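Local coordinates for protein PEPTIDE N-myristoyltransferase (PDB 1IIC) that transfers the fourteen-carbon myristoyl chain from myristoyl-CoA to the N-terminal glycine of target proteins, at residues 188-193 against 215-220; 197-202 against 301-306; 240-245 against 319-324. All blocks are in the same frame, centred on the assembly; numbering follows the deposited sequence.

Interaction 1 of 3, residues 188-193 against 215-220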
loop_
_atom_site.group_PDB
_atom_site.type_symbol
_atom_site.label_atom_id
_atom_site.label_comp_id
_atom_site.label_asym_id
_atom_site.label_seq_id
_atom_site.Cartn_x
_atom_site.Cartn_y
_atom_site.Cartn_z
ATOM N N HIS A 188 1.459 10.687 9.657
ATOM C CA HIS A 188 2.403 11.424 8.813
ATOM C C HIS A 188 3.538 12.024 9.624
ATOM O O HIS A 188 3.300 12.777 10.580
ATOM C CB HIS A 188 1.670 12.559 8.083
ATOM C CG HIS A 188 0.372 12.138 7.470
ATOM N ND1 HIS A 188 0.304 11.403 6.305
ATOM C CD2 HIS A 188 -0.902 12.272 7.909
ATOM C CE1 HIS A 188 -0.959 11.095 6.057
ATOM N NE2 HIS A 188 -1.709 11.610 7.014
ATOM N N ARG A 189 4.767 11.695 9.236
ATOM C CA ARG A 189 5.951 12.215 9.903
ATOM C C ARG A 189 6.513 13.347 9.053
ATOM O O ARG A 189 7.028 13.114 7.958
ATOM C CB ARG A 189 7.017 11.127 10.046
ATOM C CG ARG A 189 7.961 11.303 11.233
ATOM C CD ARG A 189 8.829 12.545 11.153
ATOM N NE ARG A 189 9.745 12.602 12.296
ATOM C CZ ARG A 189 10.616 13.584 12.527
ATOM N NH1 ARG A 189 10.713 14.613 11.697
ATOM N NH2 ARG A 189 11.390 13.540 13.602
ATOM N N PRO A 190 6.410 14.588 9.541
ATOM C CA PRO A 190 6.915 15.763 8.818
ATOM C C PRO A 190 8.431 15.699 8.716
ATOM O O PRO A 190 9.120 15.613 9.728
ATOM C CB PRO A 190 6.467 16.937 9.693
ATOM C CG PRO A 190 5.288 16.382 10.457
ATOM C CD PRO A 190 5.742 14.985 10.789
ATOM N N LEU A 191 8.946 15.726 7.494
ATOM C CA LEU A 191 10.384 15.677 7.270
ATOM C C LEU A 191 10.836 17.086 6.902
ATOM O O LEU A 191 11.908 17.544 7.299
ATOM C CB LEU A 191 10.702 14.693 6.135
ATOM C CG LEU A 191 10.257 13.246 6.379
ATOM C CD1 LEU A 191 10.542 12.378 5.162
ATOM C CD2 LEU A 191 10.990 12.697 7.614
ATOM N N ASN A 192 10.000 17.767 6.131
ATOM C CA ASN A 192 10.272 19.130 5.713
ATOM C C ASN A 192 9.091 19.971 6.204
ATOM O O ASN A 192 8.229 20.360 5.416
ATOM C CB ASN A 192 10.350 19.186 4.194
ATOM C CG ASN A 192 10.999 20.451 3.700
ATOM O OD1 ASN A 192 10.735 21.538 4.216
ATOM N ND2 ASN A 192 11.855 20.322 2.691
ATOM N N TRP A 193 9.050 20.258 7.503
ATOM C CA TRP A 193 7.926 21.016 8.054
ATOM C C TRP A 193 7.617 22.320 7.347
ATOM O O TRP A 193 6.497 22.524 6.880
ATOM C CB TRP A 193 8.118 21.328 9.540
ATOM C CG TRP A 193 6.842 21.852 10.156
ATOM C CD1 TRP A 193 5.823 21.105 10.673
ATOM C CD2 TRP A 193 6.404 23.219 10.217
ATOM N NE1 TRP A 193 4.780 21.915 11.047
ATOM C CE2 TRP A 193 5.109 23.217 10.779
ATOM C CE3 TRP A 193 6.979 24.444 9.846
ATOM C CZ2 TRP A 193 4.374 24.395 10.986
ATOM C CZ3 TRP A 193 6.246 25.620 10.051
ATOM C CH2 TRP A 193 4.959 25.582 10.617
ATOM N N ALA A 215 12.198 23.143 14.622
ATOM C CA ALA A 215 13.170 22.543 15.529
ATOM C C ALA A 215 12.657 21.195 16.036
ATOM O O ALA A 215 13.409 20.221 16.137
ATOM C CB ALA A 215 13.427 23.479 16.710
ATOM N N GLU A 216 11.367 21.160 16.349
ATOM C CA GLU A 216 10.711 19.962 16.855
ATOM C C GLU A 216 10.813 18.812 15.861
ATOM O O GLU A 216 11.005 17.661 16.250
ATOM C CB GLU A 216 9.238 20.269 17.146
ATOM C CG GLU A 216 8.368 19.052 17.477
ATOM C CD GLU A 216 8.804 18.320 18.742
ATOM O OE1 GLU A 216 9.533 18.921 19.560
ATOM O OE2 GLU A 216 8.402 17.146 18.923
ATOM N N ASN A 217 10.693 19.132 14.578
ATOM C CA ASN A 217 10.752 18.109 13.537
ATOM C C ASN A 217 12.103 17.964 12.849
ATOM O O ASN A 217 12.270 17.106 11.982
ATOM C CB ASN A 217 9.644 18.367 12.520
ATOM C CG ASN A 217 8.262 18.238 13.143
ATOM O OD1 ASN A 217 7.866 17.151 13.564
ATOM N ND2 ASN A 217 7.538 19.348 13.230
ATOM N N ALA A 218 13.067 18.794 13.253
ATOM C CA ALA A 218 14.418 18.749 12.698
ATOM C C ALA A 218 14.990 17.341 12.887
ATOM O O ALA A 218 14.783 16.703 13.925
ATOM C CB ALA A 218 15.304 19.767 13.393
ATOM N N LEU A 219 15.721 16.878 11.876
ATOM C CA LEU A 219 16.298 15.540 11.865
ATOM C C LEU A 219 17.805 15.543 11.628
ATOM O O LEU A 219 18.345 16.462 11.016
ATOM C CB LEU A 219 15.630 14.741 10.745
ATOM C CG LEU A 219 14.869 13.447 11.011
ATOM C CD1 LEU A 219 14.048 13.549 12.265
ATOM C CD2 LEU A 219 14.007 13.155 9.800
ATOM N N PRO A 220 18.505 14.508 12.116
ATOM C CA PRO A 220 19.954 14.443 11.912
ATOM C C PRO A 220 20.194 14.230 10.421
ATOM O O PRO A 220 19.302 13.774 9.708
ATOM C CB PRO A 220 20.367 13.226 12.727
ATOM C CG PRO A 220 19.313 13.154 13.800
ATOM C CD PRO A 220 18.056 13.457 13.045
HETATM O O HOH W 1 13.391 16.964 9.237
#
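The guanidinium of R189 meets L219 over one face and N217 at its edge. L219 CD2 stands 4.0 Å above the guanidinium plane of R189, displaced toward the rim, while the backbone O of N217 lies close to that plane and accepts a nearly straight bond from R189 NH1 (3.0 Å, 163° at the hydrogen). The second flat pair is the indole of W193 and the side-chain amide of N217: their planes are almost parallel, only 6° apart, and N217 ND2 comes to 3.5 Å from W193 CD1 by an oblique approach.

R189 shows how a buried arginine can be satisfied by main-chain carbonyls. Its CG is turned away from the backbone N (chi1 -152°) and the chain bends at chi2, which carries NH1 back to the next residue, where it also donates to P190 O at 2.7 Å. NE is bound in turn by L378 O, so three carbonyls from separate parts of the chain grip the group and fix its rotation. N217 O is itself doubly used, since a bridging water that also reaches L191 O donates to it at 3.0 Å. Beside this polar core, P190 CB rests 4.1 Å from N217 CG, and L191 CD2 touches L219 CD2 at 3.8 Å.

The contact joins the outgoing end of strand 182-190 to the C-terminal part of helix 210-217 and the chain beyond it. W193, which opens helix 193-198, packs on M213 and I214 of helix 210-217. Strand 362-366 runs alongside, pairing R189 with F363 through the backbone, and helix 334-357 closes the apolar side, where L191 and L219 both rest on C352.

Interaction 2 of 3, residues 197-202 against 301-306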
loop_
_atom_site.group_PDB
_atom_site.type_symbol
_atom_site.label_atom_id
_atom_site.label_comp_id
_atom_site.label_asym_id
_atom_site.label_seq_id
_atom_site.Cartn_x
_atom_site.Cartn_y
_atom_site.Cartn_z
ATOM N N TYR A 197 3.964 23.155 5.617
ATOM C CA TYR A 197 3.114 24.227 6.096
ATOM C C TYR A 197 2.772 25.207 4.978
ATOM O O TYR A 197 1.609 25.561 4.790
ATOM C CB TYR A 197 3.800 24.967 7.234
ATOM C CG TYR A 197 2.962 26.074 7.822
ATOM C CD1 TYR A 197 1.699 25.816 8.332
ATOM C CD2 TYR A 197 3.444 27.380 7.881
ATOM C CE1 TYR A 197 0.928 26.838 8.891
ATOM C CE2 TYR A 197 2.684 28.404 8.439
ATOM C CZ TYR A 197 1.430 28.128 8.943
ATOM O OH TYR A 197 0.693 29.155 9.495
ATOM N N GLU A 198 3.783 25.640 4.233
ATOM C CA GLU A 198 3.565 26.575 3.141
ATOM C C GLU A 198 2.680 26.039 2.010
ATOM O O GLU A 198 2.031 26.822 1.315
ATOM C CB GLU A 198 4.910 27.061 2.599
ATOM C CG GLU A 198 5.426 28.292 3.347
ATOM C CD GLU A 198 6.884 28.618 3.060
ATOM O OE1 GLU A 198 7.297 28.571 1.883
ATOM O OE2 GLU A 198 7.615 28.938 4.021
ATOM N N VAL A 199 2.646 24.718 1.819
ATOM C CA VAL A 199 1.794 24.134 0.778
ATOM C C VAL A 199 0.523 23.615 1.442
ATOM O O VAL A 199 -0.212 22.798 0.887
ATOM C CB VAL A 199 2.486 22.971 0.034
ATOM C CG1 VAL A 199 3.793 23.457 -0.580
ATOM C CG2 VAL A 199 2.710 21.794 0.983
ATOM N N ASP A 200 0.303 24.097 2.660
ATOM C CA ASP A 200 -0.866 23.769 3.457
ATOM C C ASP A 200 -1.142 22.289 3.731
ATOM O O ASP A 200 -2.294 21.855 3.699
ATOM C CB ASP A 200 -2.098 24.421 2.825
ATOM C CG ASP A 200 -3.233 24.586 3.809
ATOM O OD1 ASP A 200 -2.950 24.988 4.960
ATOM O OD2 ASP A 200 -4.402 24.330 3.433
ATOM N N PHE A 201 -0.098 21.513 4.010
ATOM C CA PHE A 201 -0.296 20.102 4.321
ATOM C C PHE A 201 -0.266 19.817 5.820
ATOM O O PHE A 201 -0.643 18.730 6.253
ATOM C CB PHE A 201 0.715 19.226 3.574
ATOM C CG PHE A 201 0.159 18.633 2.304
ATOM C CD1 PHE A 201 -0.359 19.456 1.309
ATOM C CD2 PHE A 201 0.093 17.255 2.130
ATOM C CE1 PHE A 201 -0.945 18.919 0.159
ATOM C CE2 PHE A 201 -0.489 16.712 0.983
ATOM C CZ PHE A 201 -1.013 17.555 -0.005
ATOM N N THR A 202 0.178 20.794 6.605
ATOM C CA THR A 202 0.211 20.676 8.068
ATOM C C THR A 202 -0.148 22.045 8.633
ATOM O O THR A 202 0.002 23.061 7.951
ATOM C CB THR A 202 1.617 20.284 8.620
ATOM O OG1 THR A 202 2.037 19.042 8.048
ATOM C CG2 THR A 202 1.570 20.117 10.141
ATOM N N PHE A 301 3.368 14.170 -5.154
ATOM C CA PHE A 301 2.155 14.905 -5.492
ATOM C C PHE A 301 2.640 16.098 -6.299
ATOM O O PHE A 301 3.772 16.542 -6.130
ATOM C CB PHE A 301 1.458 15.465 -4.239
ATOM C CG PHE A 301 0.504 14.512 -3.575
ATOM C CD1 PHE A 301 -0.099 14.859 -2.375
ATOM C CD2 PHE A 301 0.202 13.282 -4.142
ATOM C CE1 PHE A 301 -0.993 13.991 -1.742
ATOM C CE2 PHE A 301 -0.687 12.412 -3.521
ATOM C CZ PHE A 301 -1.285 12.766 -2.318
ATOM N N THR A 302 1.790 16.614 -7.176
ATOM C CA THR A 302 2.134 17.807 -7.941
ATOM C C THR A 302 1.422 18.914 -7.169
ATOM O O THR A 302 0.270 18.742 -6.766
ATOM C CB THR A 302 1.588 17.753 -9.396
ATOM O OG1 THR A 302 2.327 16.786 -10.157
ATOM C CG2 THR A 302 1.713 19.114 -10.070
ATOM N N ILE A 303 2.106 20.029 -6.929
ATOM C CA ILE A 303 1.502 21.141 -6.196
ATOM C C ILE A 303 0.972 22.159 -7.205
ATOM O O ILE A 303 1.599 22.406 -8.238
ATOM C CB ILE A 303 2.532 21.822 -5.255
ATOM C CG1 ILE A 303 3.074 20.798 -4.251
ATOM C CG2 ILE A 303 1.874 22.988 -4.492
ATOM C CD1 ILE A 303 2.074 20.370 -3.171
ATOM N N LEU A 304 -0.186 22.740 -6.904
ATOM C CA LEU A 304 -0.805 23.708 -7.805
ATOM C C LEU A 304 -0.948 25.088 -7.176
ATOM O O LEU A 304 -1.045 25.219 -5.956
ATOM C CB LEU A 304 -2.199 23.221 -8.232
ATOM C CG LEU A 304 -2.381 21.817 -8.832
ATOM C CD1 LEU A 304 -3.861 21.556 -9.057
ATOM C CD2 LEU A 304 -1.618 21.695 -10.149
ATOM N N ASN A 305 -0.952 26.110 -8.026
ATOM C CA ASN A 305 -1.128 27.495 -7.599
ATOM C C ASN A 305 -0.133 28.036 -6.575
ATOM O O ASN A 305 -0.466 28.942 -5.816
ATOM C CB ASN A 305 -2.549 27.674 -7.060
ATOM C CG ASN A 305 -3.606 27.230 -8.057
ATOM O OD1 ASN A 305 -4.605 26.616 -7.683
ATOM N ND2 ASN A 305 -3.389 27.545 -9.329
ATOM N N ASN A 306 1.077 27.491 -6.546
ATOM C CA ASN A 306 2.071 27.981 -5.607
ATOM C C ASN A 306 3.300 28.453 -6.356
ATOM O O ASN A 306 3.873 27.716 -7.162
ATOM C CB ASN A 306 2.463 26.908 -4.593
ATOM C CG ASN A 306 3.287 27.473 -3.442
ATOM O OD1 ASN A 306 4.382 27.997 -3.644
ATOM N ND2 ASN A 306 2.752 27.380 -2.232
#
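V199 and F201 bring a Schellman-capped helix end against I303 and F301 on strand 290-303. The motif is complete: D200, with positive phi, is the C-prime residue, D200 N bonds back to Y197 O at 2.9 Å, and F201 N reaches L196 O. V199 and F201 flank D200 where helix 193-198 ends, and both touch the strand, a clear instance of a helix terminus used as a packing surface.

F201 arrives ring end first. Its CZ lies 3.7 Å from F301 CD1, and its CE2 sits in the plane of the F301 ring, 3.9 Å from F301 CE1, so the edge of F301 is what F201 meets. F78 joins the group, edge-to-face with F201 and with its ring at a small angle to that of F301, and F80 meets F301 edge-to-face. Two residues further along the strand, the I303 side chain extends its terminal methyl, CD1, to 4.1 Å from V199 CB.

At the far end N306 turns its CG away from the backbone N (chi1 -169°), which sends ND2 toward the helix. It stops 3.7 Å from E198 O, too long for a hydrogen bond. The other end of that amide is firmly employed, N306 OD1 accepting from K308 N and Y309 N, while E198 OE1 forms a salt bridge with K308 and a hydrogen bond with Y309 OH.

Across the two segments, then, the chemistry is dispersive: carbon against carbon holds the helix end to the strand, and the polar groups at its margin spend their bonds on the turn that follows N306.

Interaction 3 of 3, residues 240-245 against 319-324; sequences FELFKR and YYATDA
F243 can be traced atom by atom across A321, Y320 and Y319. F243 CB stands 4.4 Å from A321 CB, while F243 CA is closer to A321 CB, at 3.7 Å. With CG anti to the backbone N (chi1 180°), the ring is thrown along the strand: CD1 approaches Y320 O at 3.8 Å, near the ring plane, and CE1 lies 3.8 Å from Y319 CB. CZ, the tip, reaches Y319 CD1 at 3.5 Å, making an offset edge-to-face pair in which the edge of F243 is directed at the face of Y319, with planes at 85°.

Helix 236-247 lies across strand 311-322 in the C-terminal domain, a family placed in the acetyltransferase clan; the short segments cross at 93°, and the small A321 lets their axes come within 7.2 Å. An alanine in place of F243 would probably leave the Y319 ring without its edge-to-face partner and open a gap beside F261. L242 follows the same surface further along, its CD1 set 4.0 Å from T322 C and close to D323 N.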
loop_
_atom_site.group_PDB
_atom_site.type_symbol
_atom_site.label_atom_id
_atom_site.label_comp_id
_atom_site.label_asym_id
_atom_site.label_seq_id
_atom_site.Cartn_x
_atom_site.Cartn_y
_atom_site.Cartn_z
ATOM N N PHE A 240 15.431 -12.406 2.521
ATOM C CA PHE A 240 14.173 -13.075 2.238
ATOM C C PHE A 240 13.724 -13.980 3.369
ATOM O O PHE A 240 12.549 -13.992 3.729
ATOM C CB PHE A 240 14.300 -13.894 0.956
ATOM C CG PHE A 240 13.037 -14.610 0.562
ATOM C CD1 PHE A 240 11.944 -13.905 0.063
ATOM C CD2 PHE A 240 12.946 -15.996 0.672
ATOM C CE1 PHE A 240 10.781 -14.566 -0.325
ATOM C CE2 PHE A 240 11.787 -16.667 0.289
ATOM C CZ PHE A 240 10.700 -15.945 -0.213
ATOM N N GLU A 241 14.660 -14.747 3.925
ATOM C CA GLU A 241 14.337 -15.663 5.007
ATOM C C GLU A 241 14.060 -14.866 6.282
ATOM O O GLU A 241 13.169 -15.201 7.057
ATOM C CB GLU A 241 15.494 -16.644 5.225
ATOM C CG GLU A 241 15.043 -18.039 5.617
ATOM C CD GLU A 241 14.370 -18.792 4.476
ATOM O OE1 GLU A 241 13.489 -19.633 4.754
ATOM O OE2 GLU A 241 14.729 -18.561 3.300
ATOM N N LEU A 242 14.838 -13.814 6.502
ATOM C CA LEU A 242 14.639 -12.966 7.673
ATOM C C LEU A 242 13.239 -12.351 7.596
ATOM O O LEU A 242 12.506 -12.308 8.578
ATOM C CB LEU A 242 15.679 -11.841 7.695
ATOM C CG LEU A 242 15.448 -10.728 8.726
ATOM C CD1 LEU A 242 15.507 -11.303 10.125
ATOM C CD2 LEU A 242 16.502 -9.630 8.547
ATOM N N PHE A 243 12.881 -11.881 6.408
ATOM C CA PHE A 243 11.579 -11.252 6.189
ATOM C C PHE A 243 10.436 -12.222 6.452
ATOM O O PHE A 243 9.543 -11.935 7.248
ATOM C CB PHE A 243 11.481 -10.722 4.759
ATOM C CG PHE A 243 10.173 -10.064 4.452
ATOM C CD1 PHE A 243 9.807 -8.879 5.089
ATOM C CD2 PHE A 243 9.290 -10.641 3.550
ATOM C CE1 PHE A 243 8.578 -8.285 4.830
ATOM C CE2 PHE A 243 8.060 -10.051 3.285
ATOM C CZ PHE A 243 7.704 -8.872 3.926
ATOM N N LYS A 244 10.479 -13.366 5.776
ATOM C CA LYS A 244 9.464 -14.401 5.929
ATOM C C LYS A 244 9.299 -14.801 7.387
ATOM O O LYS A 244 8.185 -14.997 7.874
ATOM C CB LYS A 244 9.849 -15.637 5.105
ATOM C CG LYS A 244 9.011 -16.867 5.414
ATOM C CD LYS A 244 9.419 -18.074 4.563
ATOM C CE LYS A 244 8.581 -19.304 4.927
ATOM N NZ LYS A 244 8.886 -20.498 4.077
ATOM N N ARG A 245 10.425 -14.932 8.076
ATOM C CA ARG A 245 10.420 -15.327 9.468
ATOM C C ARG A 245 9.680 -14.289 10.306
ATOM O O ARG A 245 8.756 -14.620 11.056
ATOM C CB ARG A 245 11.860 -15.475 9.957
ATOM C CG ARG A 245 12.086 -16.622 10.906
ATOM C CD ARG A 245 11.349 -16.433 12.217
ATOM N NE ARG A 245 12.263 -16.542 13.349
ATOM C CZ ARG A 245 13.060 -17.580 13.564
ATOM N NH1 ARG A 245 13.051 -18.605 12.719
ATOM N NH2 ARG A 245 13.878 -17.588 14.611
ATOM N N TYR A 319 7.692 -2.374 3.654
ATOM C CA TYR A 319 7.974 -3.610 4.384
ATOM C C TYR A 319 9.290 -3.539 5.149
ATOM O O TYR A 319 10.209 -2.814 4.766
ATOM C CB TYR A 319 8.014 -4.805 3.426
ATOM C CG TYR A 319 6.651 -5.290 3.000
ATOM C CD1 TYR A 319 5.822 -5.969 3.888
ATOM C CD2 TYR A 319 6.187 -5.074 1.705
ATOM C CE1 TYR A 319 4.572 -6.413 3.496
ATOM C CE2 TYR A 319 4.941 -5.519 1.306
ATOM C CZ TYR A 319 4.140 -6.184 2.202
ATOM O OH TYR A 319 2.899 -6.618 1.799
ATOM N N TYR A 320 9.369 -4.300 6.234
ATOM C CA TYR A 320 10.568 -4.351 7.056
ATOM C C TYR A 320 10.604 -5.637 7.873
ATOM O O TYR A 320 9.628 -6.392 7.915
ATOM C CB TYR A 320 10.631 -3.130 7.979
ATOM C CG TYR A 320 9.508 -3.025 8.986
ATOM C CD1 TYR A 320 9.453 -3.874 10.102
ATOM C CD2 TYR A 320 8.515 -2.045 8.849
ATOM C CE1 TYR A 320 8.441 -3.744 11.057
ATOM C CE2 TYR A 320 7.495 -1.908 9.800
ATOM C CZ TYR A 320 7.465 -2.762 10.901
ATOM O OH TYR A 320 6.460 -2.631 11.842
ATOM N N ALA A 321 11.741 -5.883 8.516
ATOM C CA ALA A 321 11.923 -7.074 9.326
ATOM C C ALA A 321 13.204 -6.953 10.144
ATOM O O ALA A 321 14.155 -6.289 9.735
ATOM C CB ALA A 321 11.992 -8.305 8.431
ATOM N N THR A 322 13.221 -7.607 11.300
ATOM C CA THR A 322 14.377 -7.577 12.188
ATOM C C THR A 322 14.336 -8.820 13.068
ATOM O O THR A 322 13.273 -9.389 13.274
ATOM C CB THR A 322 14.353 -6.289 13.069
ATOM O OG1 THR A 322 15.488 -6.268 13.940
ATOM C CG2 THR A 322 13.078 -6.219 13.887
ATOM N N ASP A 323 15.492 -9.254 13.567
ATOM C CA ASP A 323 15.548 -10.429 14.439
ATOM C C ASP A 323 15.598 -10.026 15.913
ATOM O O ASP A 323 15.795 -10.871 16.784
ATOM C CB ASP A 323 16.774 -11.292 14.119
ATOM C CG ASP A 323 18.098 -10.533 14.273
ATOM O OD1 ASP A 323 18.123 -9.431 14.873
ATOM O OD2 ASP A 323 19.128 -11.055 13.790
ATOM N N ALA A 324 15.403 -8.736 16.182
ATOM C CA ALA A 324 15.452 -8.211 17.544
ATOM C C ALA A 324 14.704 -9.018 18.605
ATOM O O ALA A 324 15.103 -9.015 19.768
ATOM C CB ALA A 324 14.965 -6.764 17.564
#

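All three contacts lean on the same mixed sheet, from different places. Interactions 1 and 2 are neighbours, their centres 17 Å apart, and they touch where W193 NE1 of interaction 1 lies 3.8 Å from T202 CG2 of interaction 2; helix 193-198 runs on directly from one to the other. Interaction 3 is remote, its centre 28 Å from that of interaction 1 and 36 Å from that of interaction 2, yet it shares a strand pair with the latter, since 290-303 and 311-322 lie side by side. Interaction 2 includes the side chain of F301, about 10 Å from the bound myristoyl-CoA, a separation that implies no direct contact between that side chain and the ligand.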